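Side-chain contacts in ATP-dependent DNA helicase (PDB 5V9X), which unwinds RNA:DNA hybrids as an ATP-dependent helicase that tracks along single-stranded DNA in the 3'-to-5' direction: residues Glu312-Ala315 with Glu316-Ile320; Arg670-Arg673 with Glu674-Val678; Val756-Ala759 with Asp760-Glu763. All coordinates share one frame; numbering follows the deposited sequence.

Contact 1: Glu312-Ala315 with Glu316-Ile320; sequences EIHA and ERSGI
The backbones of Ala-315 and Ile-320 meet at the C-terminal end of helix 300-318, in a Schellman-like turn. The two segments form one unbroken piece of chain. Glu-316 N bonds Glu-312 O at 3.3 Å, a regular helical bond, and Arg-317 N does the same to Ile-313 O at 3.1 Å. The last turn then tightens. Ser-318 N reaches Ala-315 O, three residues back, at 3.0 Å and from above the carbonyl plane. Gly-319 leaves the helix with a positive phi of 59°. This swings the chain back, and Ile-320 N makes the 6→1 bond to the same Ala-315 O, though a weak one.

The side chains follow this reversal. Ile-320 CG1 packs near Ala-315 CB at 4.3 Å, the apolar contact that goes with this kind of helix end. Beyond it, Ile-320 CD1 reaches His-314 CE1 at 3.8 Å, crossing the imidazole at a slant. Ser-318 OG sits over one face of the same ring, offset toward its rim.

On another side of the helix, Ile-313 and Arg-317 run alongside each other and point the same way. Ile-313 CG2, anti to the backbone N, lies over one face of the Arg-317 guanidinium. The arginine chain is extended from CG to NE, and its NH1 forms a salt bridge with Asp-285. Both side chains also touch Val-284, so this strip joins the helix end to helix 276-288 in the second RecA-like domain. The contact as a whole lies at the protein surface.

The serine hydroxyl is also engaged with the backbone: Ser-318 OG donates to His-314 O at 3.1 Å, with a C=O...OG angle of 158°.

Contact 2: Arg670-Arg673 with Glu674-Val678; sequences REQR and EATGV
Arg-670 and Glu-674 form a salt bridge one turn apart near the C-terminal end of helix 661-676. Arg-670 NH1 donates to Glu-674 OE2 at 3.0 Å. The oxygen lies in the guanidinium plane, at its edge. Seen from the glutamate, NH1 approaches OE2 from above the carboxylate plane, 40° out of it, and the two planes are turned 53° apart. The chains run side by side: the arginine bends at chi3 (56°), which brings NH1 round to the extended glutamate. Beneath them, Glu-674 N bonds Arg-670 O at 2.7 Å.

Gln-672 and Thr-676 make the second pair, crossing at a slant. Gln-672 NE2 gives a weak bond to Thr-676 OG1 at 3.2 Å. The hydroxyl in turn donates a hydrogen bond to Val-678 O, tying the helix end to the chain that leaves it. Thr-676 N bonds Gln-672 O at 3.0 Å, while Gly-677, with positive phi, turns the chain away and offers its N weakly to Arg-673 O.

The next shell holds these groups in place. Gln-672 OE1 accepts a bond from Phe-866 N, so the start of helix 865-870 fixes the amide. Pro-865 packs on Glu-671, Gln-672 and Ala-675, and Glu-671 forms a salt bridge with Arg-433. Thr-676 and Val-678 touch Val-686 of strand 684-691.

The chemistry differs between the two pairs. The ion pair rests on a single bond, with Glu-674 OE2 met out of its carboxylate plane. The buried Thr-676 hydroxyl accepts a weak bond from Gln-672 and donates to Val-678 O, so both its roles are used.

Contact 3: Val756-Ala759 with Asp760-Glu763; sequences VFDA and DEIE
Phe-757 lays its CB against Ile-762 CD1 at 3.6 Å, with the two side chains crossing at about a right angle. This is a hydrophobic staple at the start of helix 759-769. The phenylalanine lies just before Asp-758, which stands at the N-cap position, and the isoleucine lies in the first turn. Ile-762 turns CG1 anti to its carbonyl carbon (chi1 -75°), which carries CD1 back toward the incoming chain. The methyl approaches the aromatic ring obliquely. Both side chains are buried: Phe-757 packs on Ala-716 of helix 707-725 and makes a cation-pi contact with Arg-720, while Ile-762 meets Leu-841 and Met-845 of helix 838-849. Phe-757 and Ile-762 thus join the helix start to both of these helices.

Glu-761 reaches back across the same opening turn. Its chain is extended beyond CG, and OE1 passes Phe-757 CD2 at 3.9 Å. The carboxylate and ring planes are 59° apart. Glu-761 also touches Arg-720, so this arginine borders both residues.

The backbone closes the turn. Glu-761 N bonds Asp-758 O at 3.0 Å, with the donor above the carbonyl plane. The carboxylates of Asp-758 and Glu-761 come near each other, OD2 to OE1 at 3.9 Å, and probably repel each other somewhat. Asp-760 OD1 lies 3.4 Å from Asp-758 CB and adds to the acidic character of this helix start.

The return bond is half of a capping box: Asp-758 N donates to Glu-761 OE1 at 3.3 Å, nearly straight at 166°, using the anti lone pair of that oxygen.

How the contacts relate
The three contacts come in series along the chain and do not touch. Contact 1 closes helix 300-318, which follows strand 292-296 of the second seven-stranded parallel sheet. Contact 2 closes helix 661-676, which follows strand 657-659 at an edge of that same sheet and leads to strand 684-691 of the mixed sheet. Contact 3 opens helix 759-769, after strand 737-742 of the mixed sheet. The centres of contact 1 and contact 2 are 44 Å apart. The centres of contact 2 and contact 3 are 30 Å apart. The centres of contact 1 and contact 3 are 59 Å apart. Contact 2 thus lies on the connection between the second parallel sheet and the mixed sheet. None touches the bound DNA; contact 2 comes nearest.

Contact 1: Glu312-Ala315 with Glu316-Ile320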
loop_
_atom_site.group_PDB
_atom_site.type_symbol
_atom_site.label_atom_id
_atom_site.label_comp_id
_atom_site.label_asym_id
_atom_site.label_seq_id
_atom_site.Cartn_x
_atom_site.Cartn_y
_atom_site.Cartn_z
ATOM N N GLU A 312 -29.173 7.358 5.077
ATOM C CA GLU A 312 -30.151 7.787 6.073
ATOM C C GLU A 312 -30.365 9.295 6.025
ATOM O O GLU A 312 -31.487 9.779 6.224
ATOM C CB GLU A 312 -29.706 7.352 7.471
ATOM C CG GLU A 312 -29.835 5.860 7.728
ATOM C CD GLU A 312 -28.981 5.390 8.891
ATOM O OE1 GLU A 312 -28.414 6.245 9.604
ATOM O OE2 GLU A 312 -28.870 4.161 9.086
ATOM N N ILE A 313 -29.302 10.056 5.763
ATOM C CA ILE A 313 -29.442 11.499 5.598
ATOM C C ILE A 313 -30.235 11.813 4.337
ATOM O O ILE A 313 -31.166 12.627 4.354
ATOM C CB ILE A 313 -28.057 12.168 5.567
ATOM C CG1 ILE A 313 -27.340 11.973 6.900
ATOM C CG2 ILE A 313 -28.183 13.648 5.229
ATOM C CD1 ILE A 313 -25.898 12.373 6.853
ATOM N N HIS A 314 -29.878 11.166 3.224
ATOM C CA HIS A 314 -30.534 11.447 1.951
ATOM C C HIS A 314 -32.024 11.137 2.007
ATOM O O HIS A 314 -32.836 11.838 1.390
ATOM C CB HIS A 314 -29.863 10.647 0.835
ATOM C CG HIS A 314 -30.538 10.782 -0.494
ATOM N ND1 HIS A 314 -31.277 9.765 -1.059
ATOM C CD2 HIS A 314 -30.591 11.816 -1.365
ATOM C CE1 HIS A 314 -31.754 10.166 -2.223
ATOM N NE2 HIS A 314 -31.353 11.408 -2.433
ATOM N N ALA A 315 -32.406 10.091 2.742
ATOM C CA ALA A 315 -33.816 9.736 2.847
ATOM C C ALA A 315 -34.594 10.794 3.620
ATOM O O ALA A 315 -35.664 11.233 3.184
ATOM C CB ALA A 315 -33.962 8.365 3.507
ATOM N N GLU A 316 -34.066 11.217 4.774
ATOM C CA GLU A 316 -34.739 12.232 5.581
ATOM C C GLU A 316 -34.916 13.534 4.813
ATOM O O GLU A 316 -35.901 14.251 5.024
ATOM C CB GLU A 316 -33.952 12.473 6.873
ATOM C CG GLU A 316 -34.447 13.636 7.719
ATOM C CD GLU A 316 -35.828 13.402 8.300
ATOM O OE1 GLU A 316 -36.234 12.226 8.414
ATOM O OE2 GLU A 316 -36.509 14.393 8.639
ATOM N N ARG A 317 -33.988 13.850 3.909
ATOM C CA ARG A 317 -34.090 15.073 3.126
ATOM C C ARG A 317 -35.052 14.948 1.953
ATOM O O ARG A 317 -35.519 15.974 1.444
ATOM C CB ARG A 317 -32.712 15.482 2.605
ATOM C CG ARG A 317 -31.718 15.874 3.677
ATOM C CD ARG A 317 -30.411 16.310 3.044
ATOM N NE ARG A 317 -29.471 16.866 4.013
ATOM C CZ ARG A 317 -28.298 17.399 3.683
ATOM N NH1 ARG A 317 -27.927 17.447 2.411
ATOM N NH2 ARG A 317 -27.497 17.885 4.622
ATOM N N SER A 318 -35.359 13.728 1.513
ATOM C CA SER A 318 -36.146 13.514 0.303
ATOM C C SER A 318 -37.468 12.801 0.558
ATOM O O SER A 318 -38.122 12.382 -0.404
ATOM C CB SER A 318 -35.327 12.730 -0.727
ATOM O OG SER A 318 -34.082 13.360 -0.976
ATOM N N GLY A 319 -37.875 12.646 1.813
ATOM C CA GLY A 319 -39.186 12.063 2.100
ATOM C C GLY A 319 -39.378 10.669 1.550
ATOM O O GLY A 319 -40.493 10.302 1.159
ATOM N N ILE A 320 -38.311 9.879 1.509
ATOM C CA ILE A 320 -38.358 8.526 0.973
ATOM C C ILE A 320 -37.921 7.549 2.054
ATOM O O ILE A 320 -37.137 7.886 2.946
ATOM C CB ILE A 320 -37.477 8.374 -0.286
ATOM C CG1 ILE A 320 -36.167 9.146 -0.112
ATOM C CG2 ILE A 320 -38.234 8.828 -1.527
ATOM C CD1 ILE A 320 -35.191 8.952 -1.249
#

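Contact 2: Arg670-Arg673 with Glu674-Val678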
loop_
_atom_site.group_PDB
_atom_site.type_symbol
_atom_site.label_atom_id
_atom_site.label_comp_id
_atom_site.label_asym_id
_atom_site.label_seq_id
_atom_site.Cartn_x
_atom_site.Cartn_y
_atom_site.Cartn_z
ATOM N N ARG A 670 -2.088 27.299 18.857
ATOM C CA ARG A 670 -2.043 28.238 19.974
ATOM C C ARG A 670 -2.116 27.504 21.307
ATOM O O ARG A 670 -1.282 27.722 22.194
ATOM C CB ARG A 670 -3.180 29.257 19.853
ATOM C CG ARG A 670 -3.250 30.233 21.015
ATOM C CD ARG A 670 -4.319 31.297 20.814
ATOM N NE ARG A 670 -5.644 30.730 20.580
ATOM C CZ ARG A 670 -6.406 30.186 21.525
ATOM N NH1 ARG A 670 -5.975 30.118 22.776
ATOM N NH2 ARG A 670 -7.601 29.701 21.214
ATOM N N GLU A 671 -3.103 26.615 21.459
ATOM C CA GLU A 671 -3.254 25.879 22.712
ATOM C C GLU A 671 -2.049 24.988 22.986
ATOM O O GLU A 671 -1.608 24.866 24.134
ATOM C CB GLU A 671 -4.531 25.044 22.686
ATOM C CG GLU A 671 -5.817 25.846 22.719
ATOM C CD GLU A 671 -7.038 24.958 22.825
ATOM O OE1 GLU A 671 -6.960 23.919 23.516
ATOM O OE2 GLU A 671 -8.074 25.289 22.212
ATOM N N GLN A 672 -1.514 24.338 21.948
ATOM C CA GLN A 672 -0.306 23.542 22.131
ATOM C C GLN A 672 0.867 24.425 22.530
ATOM O O GLN A 672 1.693 24.037 23.365
ATOM C CB GLN A 672 0.021 22.767 20.856
ATOM C CG GLN A 672 1.213 21.838 21.002
ATOM C CD GLN A 672 0.973 20.754 22.033
ATOM O OE1 GLN A 672 -0.138 20.248 22.166
ATOM N NE2 GLN A 672 2.014 20.400 22.776
ATOM N N ARG A 673 0.951 25.620 21.944
ATOM C CA ARG A 673 1.980 26.573 22.339
ATOM C C ARG A 673 1.767 27.043 23.775
ATOM O O ARG A 673 2.730 27.182 24.536
ATOM C CB ARG A 673 1.984 27.756 21.368
ATOM C CG ARG A 673 3.353 28.356 21.092
ATOM C CD ARG A 673 3.313 29.338 19.925
ATOM N NE ARG A 673 2.291 30.370 20.097
ATOM C CZ ARG A 673 1.169 30.441 19.385
ATOM N NH1 ARG A 673 0.918 29.543 18.441
ATOM N NH2 ARG A 673 0.298 31.415 19.614
ATOM N N GLU A 674 0.513 27.277 24.168
ATOM C CA GLU A 674 0.236 27.694 25.538
ATOM C C GLU A 674 0.530 26.585 26.539
ATOM O O GLU A 674 0.814 26.867 27.708
ATOM C CB GLU A 674 -1.219 28.141 25.674
ATOM C CG GLU A 674 -1.572 29.393 24.892
ATOM C CD GLU A 674 -3.055 29.707 24.944
ATOM O OE1 GLU A 674 -3.798 28.962 25.617
ATOM O OE2 GLU A 674 -3.479 30.696 24.310
ATOM N N ALA A 675 0.472 25.328 26.110
ATOM C CA ALA A 675 0.641 24.218 27.039
ATOM C C ALA A 675 2.103 23.823 27.230
ATOM O O ALA A 675 2.518 23.539 28.360
ATOM C CB ALA A 675 -0.173 23.012 26.566
ATOM N N THR A 676 2.898 23.795 26.156
ATOM C CA THR A 676 4.299 23.395 26.245
ATOM C C THR A 676 5.253 24.517 25.839
ATOM O O THR A 676 6.441 24.261 25.623
ATOM C CB THR A 676 4.576 22.157 25.392
ATOM O OG1 THR A 676 4.206 22.406 24.030
ATOM C CG2 THR A 676 3.796 20.958 25.916
ATOM N N GLY A 677 4.769 25.754 25.726
ATOM C CA GLY A 677 5.635 26.855 25.367
ATOM C C GLY A 677 5.957 26.891 23.888
ATOM O O GLY A 677 5.773 27.921 23.227
ATOM N N VAL A 678 6.430 25.764 23.355
ATOM C CA VAL A 678 6.745 25.612 21.941
ATOM C C VAL A 678 6.022 24.377 21.423
ATOM O O VAL A 678 5.565 23.527 22.190
ATOM C CB VAL A 678 8.263 25.491 21.687
ATOM C CG1 VAL A 678 8.992 26.723 22.212
ATOM C CG2 VAL A 678 8.810 24.224 22.334
#

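Contact 3: Val756-Ala759 with Asp760-Glu763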
loop_
_atom_site.group_PDB
_atom_site.type_symbol
_atom_site.label_atom_id
_atom_site.label_comp_id
_atom_site.label_asym_id
_atom_site.label_seq_id
_atom_site.Cartn_x
_atom_site.Cartn_y
_atom_site.Cartn_z
ATOM N N VAL A 756 17.330 10.087 24.439
ATOM C CA VAL A 756 18.510 10.456 23.663
ATOM C C VAL A 756 19.537 9.334 23.725
ATOM O O VAL A 756 19.897 8.862 24.809
ATOM C CB VAL A 756 19.104 11.775 24.180
ATOM C CG1 VAL A 756 20.336 12.157 23.373
ATOM C CG2 VAL A 756 18.059 12.871 24.128
ATOM N N PHE A 757 20.017 8.911 22.556
ATOM C CA PHE A 757 21.047 7.891 22.437
ATOM C C PHE A 757 22.139 8.379 21.494
ATOM O O PHE A 757 21.928 9.279 20.677
ATOM C CB PHE A 757 20.475 6.565 21.917
ATOM C CG PHE A 757 19.661 5.810 22.930
ATOM C CD1 PHE A 757 18.371 6.210 23.246
ATOM C CD2 PHE A 757 20.180 4.688 23.554
ATOM C CE1 PHE A 757 17.622 5.512 24.176
ATOM C CE2 PHE A 757 19.435 3.985 24.483
ATOM C CZ PHE A 757 18.156 4.398 24.794
ATOM N N ASP A 758 23.316 7.768 21.615
ATOM C CA ASP A 758 24.402 8.056 20.688
ATOM C C ASP A 758 24.123 7.416 19.333
ATOM O O ASP A 758 23.483 6.365 19.239
ATOM C CB ASP A 758 25.734 7.556 21.247
ATOM C CG ASP A 758 26.319 8.490 22.291
ATOM O OD1 ASP A 758 26.282 9.722 22.081
ATOM O OD2 ASP A 758 26.816 7.995 23.325
ATOM N N ALA A 759 24.610 8.069 18.273
ATOM C CA ALA A 759 24.329 7.601 16.919
ATOM C C ALA A 759 24.869 6.195 16.691
ATOM O O ALA A 759 24.207 5.363 16.060
ATOM C CB ALA A 759 24.910 8.574 15.894
ATOM N N ASP A 760 26.068 5.907 17.201
ATOM C CA ASP A 760 26.651 4.577 17.066
ATOM C C ASP A 760 26.095 3.581 18.074
ATOM O O ASP A 760 26.412 2.390 17.987
ATOM C CB ASP A 760 28.174 4.653 17.204
ATOM C CG ASP A 760 28.611 5.355 18.474
ATOM O OD1 ASP A 760 27.906 6.291 18.908
ATOM O OD2 ASP A 760 29.656 4.971 19.041
ATOM N N GLU A 761 25.280 4.034 19.024
ATOM C CA GLU A 761 24.642 3.156 19.996
ATOM C C GLU A 761 23.349 2.540 19.472
ATOM O O GLU A 761 22.934 1.487 19.970
ATOM C CB GLU A 761 24.346 3.947 21.278
ATOM C CG GLU A 761 24.441 3.163 22.577
ATOM C CD GLU A 761 24.191 4.042 23.794
ATOM O OE1 GLU A 761 24.026 5.269 23.618
ATOM O OE2 GLU A 761 24.156 3.510 24.923
ATOM N N ILE A 762 22.728 3.165 18.471
ATOM C CA ILE A 762 21.360 2.824 18.084
ATOM C C ILE A 762 21.300 1.441 17.446
ATOM O O ILE A 762 20.652 0.529 17.971
ATOM C CB ILE A 762 20.787 3.895 17.141
ATOM C CG1 ILE A 762 20.430 5.155 17.931
ATOM C CG2 ILE A 762 19.574 3.360 16.405
ATOM C CD1 ILE A 762 19.278 4.969 18.889
ATOM N N GLU A 763 21.964 1.274 16.301
ATOM C CA GLU A 763 21.795 0.056 15.510
ATOM C C GLU A 763 22.114 -1.229 16.273
ATOM O O GLU A 763 21.379 -2.215 16.089
ATOM C CB GLU A 763 22.631 0.157 14.227
ATOM C CG GLU A 763 22.560 -1.074 13.342
ATOM C CD GLU A 763 22.781 -0.755 11.876
ATOM O OE1 GLU A 763 22.573 0.413 11.484
ATOM O OE2 GLU A 763 23.161 -1.672 11.115
#